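Local coordinates for protein aspartate aminotransferase, mitochondrial (Trypanosoma brucei brucei, PDB 4W5K) that probably transfers the amino group of L-aspartate to 2-oxoglutarate, using pyridoxal 5'-phosphate as cofactor, at residues Pro82-Leu87 with His229-Val234; Asn112-Asn117 with Asn203-Val208; Ile259-Ala264 with Lys268-Gln273. The protein carries 1 engineered substitution. All coordinates share one frame; numbering follows the deposited sequence. Where two conformers were deposited one is given.

Contact 1. Residues Pro82-Leu87 with His229-Val234; sequences PTCAAL and HLVDMV
A water joins Ala-86 to Asp-232. It accepts a hydrogen bond of 2.9 Å from Ala-86 N and donates one of 3.1 Å to Asp-232 OD2. The site lies in the large cofactor-binding domain of a fold type I aminotransferase. Here the first turn of helix 85-88 meets the chain that leaves helix 225-230. Cys-84 is the N-cap residue, so Ala-86 N belongs to the first turn of the helix. Amides there have no partner one turn earlier within the helix, and the water serves this one. The N-terminal end of this short helix may weakly favour the negative charge of Asp-232. No direct hydrogen bond crosses between residues 82-87 and 229-234.

Beside the water the contact is apolar. Val-231 meets two residues with its two methyls. CG1 sits between the backbone N and the carbonyl carbon (chi1 75°), and Val-231 CG1 lies 3.9 Å from Cys-84 SG. CG2 takes the position anti to the backbone N and faces Ala-86. Phe-80 of helix 69-80 and Leu-237 also touch the Val-231 side chain, which is buried. In the same segment, Met-233 O accepts a hydrogen bond from Lys-200 NZ of helix 189-201. The Ala-86 CB methyl ends 4.0 Å from Val-231 CG2.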
loop_
_atom_site.group_PDB
_atom_site.type_symbol
_atom_site.label_atom_id
_atom_site.label_comp_id
_atom_site.label_asym_id
_atom_site.label_seq_id
_atom_site.Cartn_x
_atom_site.Cartn_y
_atom_site.Cartn_z
ATOM N N PRO A 82 -21.285 11.522 15.488
ATOM C CA PRO A 82 -22.198 12.532 14.926
ATOM C C PRO A 82 -22.190 13.903 15.625
ATOM O O PRO A 82 -22.664 14.877 15.041
ATOM C CB PRO A 82 -23.571 11.874 15.093
ATOM C CG PRO A 82 -23.432 11.079 16.344
ATOM C CD PRO A 82 -22.002 10.568 16.358
ATOM N N THR A 83 -21.694 13.984 16.855
ATOM C CA THR A 83 -21.681 15.267 17.556
ATOM C C THR A 83 -20.257 15.707 17.908
ATOM O O THR A 83 -19.976 16.074 19.061
ATOM C CB THR A 83 -22.527 15.217 18.836
ATOM O OG1 THR A 83 -21.864 14.411 19.820
ATOM C CG2 THR A 83 -23.905 14.630 18.543
ATOM N N CYS A 84 -19.370 15.657 16.913
ATOM C CA CYS A 84 -17.979 16.090 17.065
ATOM C C CYS A 84 -17.745 17.455 16.413
ATOM O O CYS A 84 -17.824 17.597 15.193
ATOM C CB CYS A 84 -17.012 15.059 16.464
ATOM S SG CYS A 84 -15.255 15.515 16.624
ATOM N N ALA A 85 -17.451 18.454 17.244
ATOM C CA ALA A 85 -17.286 19.823 16.787
ATOM C C ALA A 85 -16.109 19.954 15.828
ATOM O O ALA A 85 -16.188 20.655 14.820
ATOM C CB ALA A 85 -17.107 20.758 17.988
ATOM N N ALA A 86 -15.019 19.255 16.136
ATOM C CA ALA A 86 -13.800 19.333 15.332
ATOM C C ALA A 86 -14.083 18.948 13.894
ATOM O O ALA A 86 -13.619 19.595 12.953
ATOM C CB ALA A 86 -12.721 18.427 15.900
ATOM N N LEU A 87 -14.850 17.877 13.749
ATOM C CA LEU A 87 -15.233 17.378 12.447
ATOM C C LEU A 87 -16.134 18.390 11.738
ATOM O O LEU A 87 -15.895 18.730 10.579
ATOM C CB LEU A 87 -15.921 16.021 12.603
ATOM C CG LEU A 87 -15.990 15.148 11.365
ATOM C CD1 LEU A 87 -14.634 15.106 10.631
ATOM C CD2 LEU A 87 -16.431 13.746 11.762
ATOM N N HIS A 229 -12.940 11.491 23.287
ATOM C CA HIS A 229 -12.750 12.251 24.516
ATOM C C HIS A 229 -11.556 13.227 24.354
ATOM O O HIS A 229 -11.590 14.381 24.836
ATOM C CB HIS A 229 -12.541 11.284 25.689
ATOM C CG HIS A 229 -12.472 11.944 27.029
ATOM N ND1 HIS A 229 -13.577 12.476 27.661
ATOM C CD2 HIS A 229 -11.434 12.118 27.879
ATOM C CE1 HIS A 229 -13.219 12.963 28.836
ATOM N NE2 HIS A 229 -11.921 12.756 28.993
ATOM N N LEU A 230 -10.511 12.764 23.671
ATOM C CA LEU A 230 -9.297 13.578 23.535
ATOM C C LEU A 230 -9.449 14.705 22.530
ATOM O O LEU A 230 -8.765 15.734 22.642
ATOM C CB LEU A 230 -8.103 12.716 23.117
ATOM C CG LEU A 230 -7.410 11.995 24.267
ATOM C CD1 LEU A 230 -6.560 10.848 23.717
ATOM C CD2 LEU A 230 -6.605 12.968 25.114
ATOM N N VAL A 231 -10.310 14.531 21.533
ATOM C CA VAL A 231 -10.252 15.481 20.406
ATOM C C VAL A 231 -10.642 16.909 20.851
ATOM O O VAL A 231 -10.226 17.891 20.226
ATOM C CB VAL A 231 -11.124 14.988 19.212
ATOM C CG1 VAL A 231 -12.605 15.191 19.484
ATOM C CG2 VAL A 231 -10.697 15.687 17.906
ATOM N N ASP A 232 -11.366 17.033 21.969
ATOM C CA ASP A 232 -11.715 18.356 22.516
ATOM C C ASP A 232 -10.732 18.883 23.567
ATOM O O ASP A 232 -10.877 20.011 24.037
ATOM C CB ASP A 232 -13.116 18.341 23.152
ATOM C CG ASP A 232 -13.981 17.187 22.663
ATOM O OD1 ASP A 232 -13.880 16.086 23.247
ATOM O OD2 ASP A 232 -14.770 17.384 21.705
ATOM N N MET A 233 -9.749 18.076 23.949
ATOM C CA MET A 233 -8.904 18.406 25.097
ATOM C C MET A 233 -7.523 18.925 24.728
ATOM O O MET A 233 -6.859 19.586 25.536
ATOM C CB MET A 233 -8.743 17.170 25.977
ATOM C CG MET A 233 -10.032 16.679 26.550
ATOM S SD MET A 233 -9.728 15.200 27.537
ATOM C CE MET A 233 -8.784 15.921 28.867
ATOM N N VAL A 234 -7.084 18.591 23.522
ATOM C CA VAL A 234 -5.730 18.899 23.079
ATOM C C VAL A 234 -5.771 19.561 21.693
ATOM O O VAL A 234 -6.712 19.344 20.935
ATOM C CB VAL A 234 -4.848 17.615 23.035
ATOM C CG1 VAL A 234 -4.791 16.947 24.415
ATOM C CG2 VAL A 234 -5.352 16.613 21.965
HETATM O O HOH W 1 -14.412 18.462 18.837
#

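Contact 2. Residues Asn112-Asn117 with Asn203-Val208; sequences NRFVAN and NHIPFV
Val-115 and Ile-205 meet through torsions that send both branches of each side chain across the gap. In Val-115, CG1 is anti to the backbone N (chi1 -180°) and CG2 is anti to the carbonyl carbon. In Ile-205, CG1 lies beside the backbone N (chi1 -59°), while CG2 is the branch anti to that N. The two side chains approach tip to tip. The setting is the central mixed sheet of the fold type I large domain. Residues 112-117 lie in the connection from helix 99-110 to strand 120-124. Ile-205 opens strand 205-210, which runs parallel to its neighbours 172-176 and 238-242.

The packing is purely apolar. Val-115 CG1 lies 4.0 Å from Ile-205 CD1. The other methyl, Val-115 CG2, is 4.1 Å from Ile-205 CG1 and 4.2 Å from Ile-205 CG2. Val-115 CG2 thus sits against both arms of Ile-205. Phe-114 adds a looser touch. Phe-114 CE2 is 4.3 Å from Ile-205 CG2, and the methyl approaches the ring obliquely.

Other parts of the sheet close in around these groups. Val-115 also touches Val-172 of strand 172-176. Ile-238 of strand 238-242 packs on both Phe-114 and Ile-205, so the loop is laid against several strands at once.

Within residues 112-117, away from Ile-205, there is a polar link. Arg-113 NH1 donates to Asn-112 OD1 over 3.2 Å, with an N-H...O angle of 166°. The acceptor lies nearly in the guanidinium plane, but NH1 stands above the carbonyl plane of the Asn-112 amide.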
loop_
_atom_site.group_PDB
_atom_site.type_symbol
_atom_site.label_atom_id
_atom_site.label_comp_id
_atom_site.label_asym_id
_atom_site.label_seq_id
_atom_site.Cartn_x
_atom_site.Cartn_y
_atom_site.Cartn_z
ATOM N N ASN A 112 6.671 15.625 12.302
ATOM C CA ASN A 112 7.564 16.776 12.418
ATOM C C ASN A 112 7.000 18.038 11.767
ATOM O O ASN A 112 7.576 19.100 11.912
ATOM C CB ASN A 112 8.970 16.473 11.874
ATOM C CG ASN A 112 8.991 16.159 10.392
ATOM O OD1 ASN A 112 7.971 16.149 9.737
ATOM N ND2 ASN A 112 10.173 15.898 9.870
ATOM N N ARG A 113 5.841 17.931 11.130
ATOM C CA ARG A 113 5.108 19.105 10.644
ATOM C C ARG A 113 4.407 19.851 11.769
ATOM O O ARG A 113 4.054 21.016 11.614
ATOM C CB ARG A 113 4.056 18.682 9.605
ATOM C CG ARG A 113 4.541 18.597 8.175
ATOM C CD ARG A 113 5.890 17.936 7.989
ATOM N NE ARG A 113 6.380 18.275 6.656
ATOM C CZ ARG A 113 7.619 18.085 6.199
ATOM N NH1 ARG A 113 8.555 17.525 6.958
ATOM N NH2 ARG A 113 7.925 18.469 4.961
ATOM N N PHE A 114 4.177 19.196 12.916
ATOM C CA PHE A 114 3.447 19.893 13.946
ATOM C C PHE A 114 3.866 19.563 15.384
ATOM O O PHE A 114 3.348 20.159 16.310
ATOM C CB PHE A 114 1.939 19.668 13.771
ATOM C CG PHE A 114 1.487 18.221 13.886
ATOM C CD1 PHE A 114 1.517 17.369 12.788
ATOM C CD2 PHE A 114 0.986 17.737 15.097
ATOM C CE1 PHE A 114 1.085 16.039 12.879
ATOM C CE2 PHE A 114 0.537 16.397 15.208
ATOM C CZ PHE A 114 0.587 15.548 14.102
ATOM N N VAL A 115 4.839 18.683 15.556
ATOM C CA VAL A 115 5.372 18.405 16.906
ATOM C C VAL A 115 6.824 18.850 16.969
ATOM O O VAL A 115 7.619 18.426 16.132
ATOM C CB VAL A 115 5.282 16.894 17.241
ATOM C CG1 VAL A 115 5.834 16.614 18.644
ATOM C CG2 VAL A 115 3.825 16.369 17.072
ATOM N N ALA A 116 7.169 19.714 17.933
ATOM C CA ALA A 116 8.546 20.157 18.092
ATOM C C ALA A 116 9.430 19.020 18.595
ATOM O O ALA A 116 8.962 18.158 19.351
ATOM C CB ALA A 116 8.613 21.332 19.069
ATOM N N ASN A 117 10.699 19.041 18.190
ATOM C CA ASN A 117 11.715 18.182 18.781
ATOM C C ASN A 117 11.294 16.734 18.719
ATOM O O ASN A 117 11.368 16.008 19.719
ATOM C CB ASN A 117 11.975 18.596 20.246
ATOM C CG ASN A 117 13.259 18.005 20.812
ATOM O OD1 ASN A 117 14.217 17.757 20.080
ATOM N ND2 ASN A 117 13.296 17.821 22.144
ATOM N N ASN A 203 0.707 18.866 28.137
ATOM C CA ASN A 203 0.739 19.297 26.731
ATOM C C ASN A 203 1.322 18.222 25.818
ATOM O O ASN A 203 2.051 18.536 24.841
ATOM C CB ASN A 203 1.525 20.612 26.583
ATOM C CG ASN A 203 0.889 21.760 27.360
ATOM O OD1 ASN A 203 -0.283 22.089 27.152
ATOM N ND2 ASN A 203 1.649 22.347 28.285
ATOM N N HIS A 204 0.987 16.960 26.123
ATOM C CA HIS A 204 1.404 15.823 25.307
ATOM C C HIS A 204 0.553 15.724 24.038
ATOM O O HIS A 204 -0.552 16.269 23.953
ATOM C CB HIS A 204 1.300 14.492 26.096
ATOM C CG HIS A 204 2.279 14.371 27.225
ATOM N ND1 HIS A 204 3.525 14.962 27.203
ATOM C CD2 HIS A 204 2.193 13.722 28.409
ATOM C CE1 HIS A 204 4.163 14.685 28.326
ATOM N NE2 HIS A 204 3.374 13.929 29.076
ATOM N N ILE A 205 1.079 15.018 23.052
ATOM C CA ILE A 205 0.388 14.811 21.783
ATOM C C ILE A 205 -0.039 13.351 21.701
ATOM O O ILE A 205 0.805 12.470 21.548
ATOM C CB ILE A 205 1.297 15.170 20.570
ATOM C CG1 ILE A 205 1.762 16.636 20.641
ATOM C CG2 ILE A 205 0.564 14.923 19.261
ATOM C CD1 ILE A 205 3.034 16.857 21.455
ATOM N N PRO A 206 -1.350 13.076 21.846
ATOM C CA PRO A 206 -1.829 11.689 21.823
ATOM C C PRO A 206 -1.876 11.116 20.416
ATOM O O PRO A 206 -2.393 11.787 19.522
ATOM C CB PRO A 206 -3.239 11.791 22.390
ATOM C CG PRO A 206 -3.657 13.197 22.076
ATOM C CD PRO A 206 -2.425 14.030 22.184
ATOM N N PHE A 207 -1.332 9.910 20.255
ATOM C CA PHE A 207 -1.372 9.155 18.980
ATOM C C PHE A 207 -2.158 7.885 19.292
ATOM O O PHE A 207 -1.645 6.964 19.923
ATOM C CB PHE A 207 0.055 8.849 18.509
ATOM C CG PHE A 207 0.195 8.530 17.033
ATOM C CD1 PHE A 207 -0.730 7.750 16.362
ATOM C CD2 PHE A 207 1.288 9.052 16.328
ATOM C CE1 PHE A 207 -0.573 7.458 14.989
ATOM C CE2 PHE A 207 1.474 8.772 14.943
ATOM C CZ PHE A 207 0.533 7.975 14.272
ATOM N N VAL A 208 -3.413 7.866 18.877
ATOM C CA VAL A 208 -4.331 6.745 19.173
ATOM C C VAL A 208 -4.253 5.690 18.084
ATOM O O VAL A 208 -4.500 5.978 16.913
ATOM C CB VAL A 208 -5.755 7.236 19.289
ATOM C CG1 VAL A 208 -6.739 6.023 19.509
ATOM C CG2 VAL A 208 -5.870 8.197 20.435
#

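Contact 3. Residues Ile259-Ala264 with Lys268-Gln273; sequences ISTASA and KRLVSQ
Lys-268 lies alongside Ala-264, and its side chain runs past the carbonyl oxygen one turn earlier. Lys-268 CB starts 3.6 Å from Ala-264 O. CG is beside the backbone N of its own residue, and Lys-268 CG comes nearer, 3.2 Å from Ala-264 O. Lys-268 CD is 3.8 Å from Ala-264 O, and Lys-268 CE stays close at 3.7 Å from the same oxygen. CE also approaches Ala-264 CB. The bend at chi3 (-147°) sets CE, and that at chi4 (-82°) turns NZ. The residue is exposed, and its aliphatic stem lies along Ala-264 at the surface. The same Ala-264 O accepts the helical bond from Lys-268 N, 2.9 Å long with an N-H...O angle of 155°.

The inner side of the contact belongs to Leu-270. It reaches toward residues 259-264 and touches with a single methyl, CD1. Leu-270 CD1 is 3.6 Å from Thr-261 CG2 and 3.7 Å from Ile-259 CG2. The leucine crosses Ile-259 at about a right angle. It slides past Thr-261 in the opposite direction. Ala-93 of strand 92-97 and Arg-113 also touch Leu-270.

The turn between strand and helix has its own bonds. Thr-261 OG1 accepts a weak hydrogen bond from Ser-263 N, 3.4 Å long. Ser-263 is the N-cap, and its OG binds Glu-266 N. The Glu-266 carboxylate in turn takes the bond from Ala-262 N. These bonds lie around the short turn, residues 261-263, that joins strand 255-260 of the large-domain sheet to helix 264-282. It is a strand-to-helix connection with a serine N-cap, folded so that the helix packs Leu-270 back on the strand end and the turn after it.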
loop_
_atom_site.group_PDB
_atom_site.type_symbol
_atom_site.label_atom_id
_atom_site.label_comp_id
_atom_site.label_asym_id
_atom_site.label_seq_id
_atom_site.Cartn_x
_atom_site.Cartn_y
_atom_site.Cartn_z
ATOM N N ILE A 259 -5.758 13.638 11.692
ATOM C CA ILE A 259 -5.043 14.557 12.576
ATOM C C ILE A 259 -5.886 15.799 12.838
ATOM O O ILE A 259 -6.200 16.559 11.928
ATOM C CB ILE A 259 -3.668 15.025 12.005
ATOM C CG1 ILE A 259 -2.804 13.829 11.554
ATOM C CG2 ILE A 259 -2.955 15.940 13.039
ATOM C CD1 ILE A 259 -2.926 13.542 10.043
ATOM N N SER A 260 -6.228 16.039 14.094
ATOM C CA SER A 260 -6.949 17.267 14.415
ATOM C C SER A 260 -5.994 18.443 14.530
ATOM O O SER A 260 -4.826 18.280 14.866
ATOM C CB SER A 260 -7.744 17.128 15.710
ATOM O OG SER A 260 -6.886 16.986 16.832
ATOM N N THR A 261 -6.509 19.620 14.199
ATOM C CA THR A 261 -5.739 20.854 14.193
ATOM C C THR A 261 -6.592 22.001 14.698
ATOM O O THR A 261 -7.771 21.834 15.004
ATOM C CB THR A 261 -5.228 21.210 12.772
ATOM O OG1 THR A 261 -6.329 21.630 11.959
ATOM C CG2 THR A 261 -4.521 20.037 12.141
ATOM N N ALA A 262 -6.010 23.187 14.782
ATOM C CA ALA A 262 -6.763 24.324 15.285
ATOM C C ALA A 262 -7.779 24.907 14.294
ATOM O O ALA A 262 -8.649 25.677 14.695
ATOM C CB ALA A 262 -5.806 25.426 15.726
ATOM N N SER A 263 -7.692 24.562 13.017
ATOM C CA SER A 263 -8.519 25.271 12.039
ATOM C C SER A 263 -8.609 24.524 10.726
ATOM O O SER A 263 -7.800 23.635 10.463
ATOM C CB SER A 263 -7.971 26.677 11.793
ATOM O OG SER A 263 -6.739 26.653 11.077
ATOM N N ALA A 264 -9.589 24.871 9.896
ATOM C CA ALA A 264 -9.681 24.201 8.603
ATOM C C ALA A 264 -8.446 24.520 7.742
ATOM O O ALA A 264 -7.998 23.665 6.989
ATOM C CB ALA A 264 -10.964 24.583 7.872
ATOM N N LYS A 268 -5.982 21.733 6.087
ATOM C CA LYS A 268 -5.692 21.695 4.650
ATOM C C LYS A 268 -4.202 21.628 4.395
ATOM O O LYS A 268 -3.755 20.870 3.526
ATOM C CB LYS A 268 -6.276 22.904 3.938
ATOM C CG LYS A 268 -7.793 22.963 3.890
ATOM C CD LYS A 268 -8.209 24.294 3.262
ATOM C CE LYS A 268 -9.519 24.841 3.824
ATOM N NZ LYS A 268 -10.727 24.236 3.192
ATOM N N ARG A 269 -3.424 22.427 5.136
ATOM C CA ARG A 269 -1.971 22.370 4.976
ATOM C C ARG A 269 -1.449 20.972 5.331
ATOM O O ARG A 269 -0.549 20.479 4.659
ATOM C CB ARG A 269 -1.251 23.427 5.830
ATOM C CG ARG A 269 -1.684 24.859 5.581
ATOM C CD ARG A 269 -1.104 25.473 4.294
ATOM N NE ARG A 269 -1.692 26.794 4.070
ATOM C CZ ARG A 269 -1.060 27.834 3.528
ATOM N NH1 ARG A 269 0.206 27.736 3.140
ATOM N NH2 ARG A 269 -1.704 28.983 3.373
ATOM N N LEU A 270 -2.009 20.319 6.358
ATOM C CA LEU A 270 -1.551 18.967 6.676
ATOM C C LEU A 270 -1.985 17.952 5.600
ATOM O O LEU A 270 -1.240 17.013 5.304
ATOM C CB LEU A 270 -2.049 18.507 8.068
ATOM C CG LEU A 270 -1.338 19.131 9.271
ATOM C CD1 LEU A 270 -1.771 18.391 10.555
ATOM C CD2 LEU A 270 0.158 19.077 9.133
ATOM N N VAL A 271 -3.173 18.113 5.016
ATOM C CA VAL A 271 -3.598 17.148 3.980
ATOM C C VAL A 271 -2.657 17.258 2.776
ATOM O O VAL A 271 -2.296 16.249 2.182
ATOM C CB VAL A 271 -5.077 17.343 3.541
ATOM C CG1 VAL A 271 -5.414 16.520 2.279
ATOM C CG2 VAL A 271 -6.017 16.900 4.661
ATOM N N SER A 272 -2.226 18.469 2.438
ATOM C CA SER A 272 -1.252 18.609 1.357
ATOM C C SER A 272 0.049 17.909 1.695
ATOM O O SER A 272 0.713 17.334 0.821
ATOM C CB SER A 272 -0.977 20.086 1.070
ATOM O OG SER A 272 -2.161 20.718 0.627
ATOM N N GLN A 273 0.448 17.988 2.959
ATOM C CA GLN A 273 1.687 17.345 3.372
ATOM C C GLN A 273 1.528 15.831 3.402
ATOM O O GLN A 273 2.492 15.105 3.154
ATOM C CB GLN A 273 2.146 17.872 4.739
ATOM C CG GLN A 273 2.693 19.295 4.694
ATOM C CD GLN A 273 3.958 19.435 3.851
ATOM O OE1 GLN A 273 4.934 18.682 4.012
ATOM N NE2 GLN A 273 3.942 20.408 2.939
#

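The three contacts lie on the same side of the chain's centre. Contact 2 is nested along the chain inside the loop that contact 1 closes, and contact 3 follows both. The centres of contact 1 and contact 2 are about 17 Å apart. Those of contact 1 and contact 3 are about 15 Å apart, and those of contact 2 and contact 3 about 13 Å. All three touch one another. Leu-230 CD1 is 3.7 Å from Pro-206 CB, and Val-231 CG2 is 4.0 Å from Ser-260 CB. Arg-113 NE to Gln-273 OE1, 3.0 Å, is a probable hydrogen bond. None reaches the cofactor pocket. The Val-231 side chain is about 13 Å from the bound D-malate.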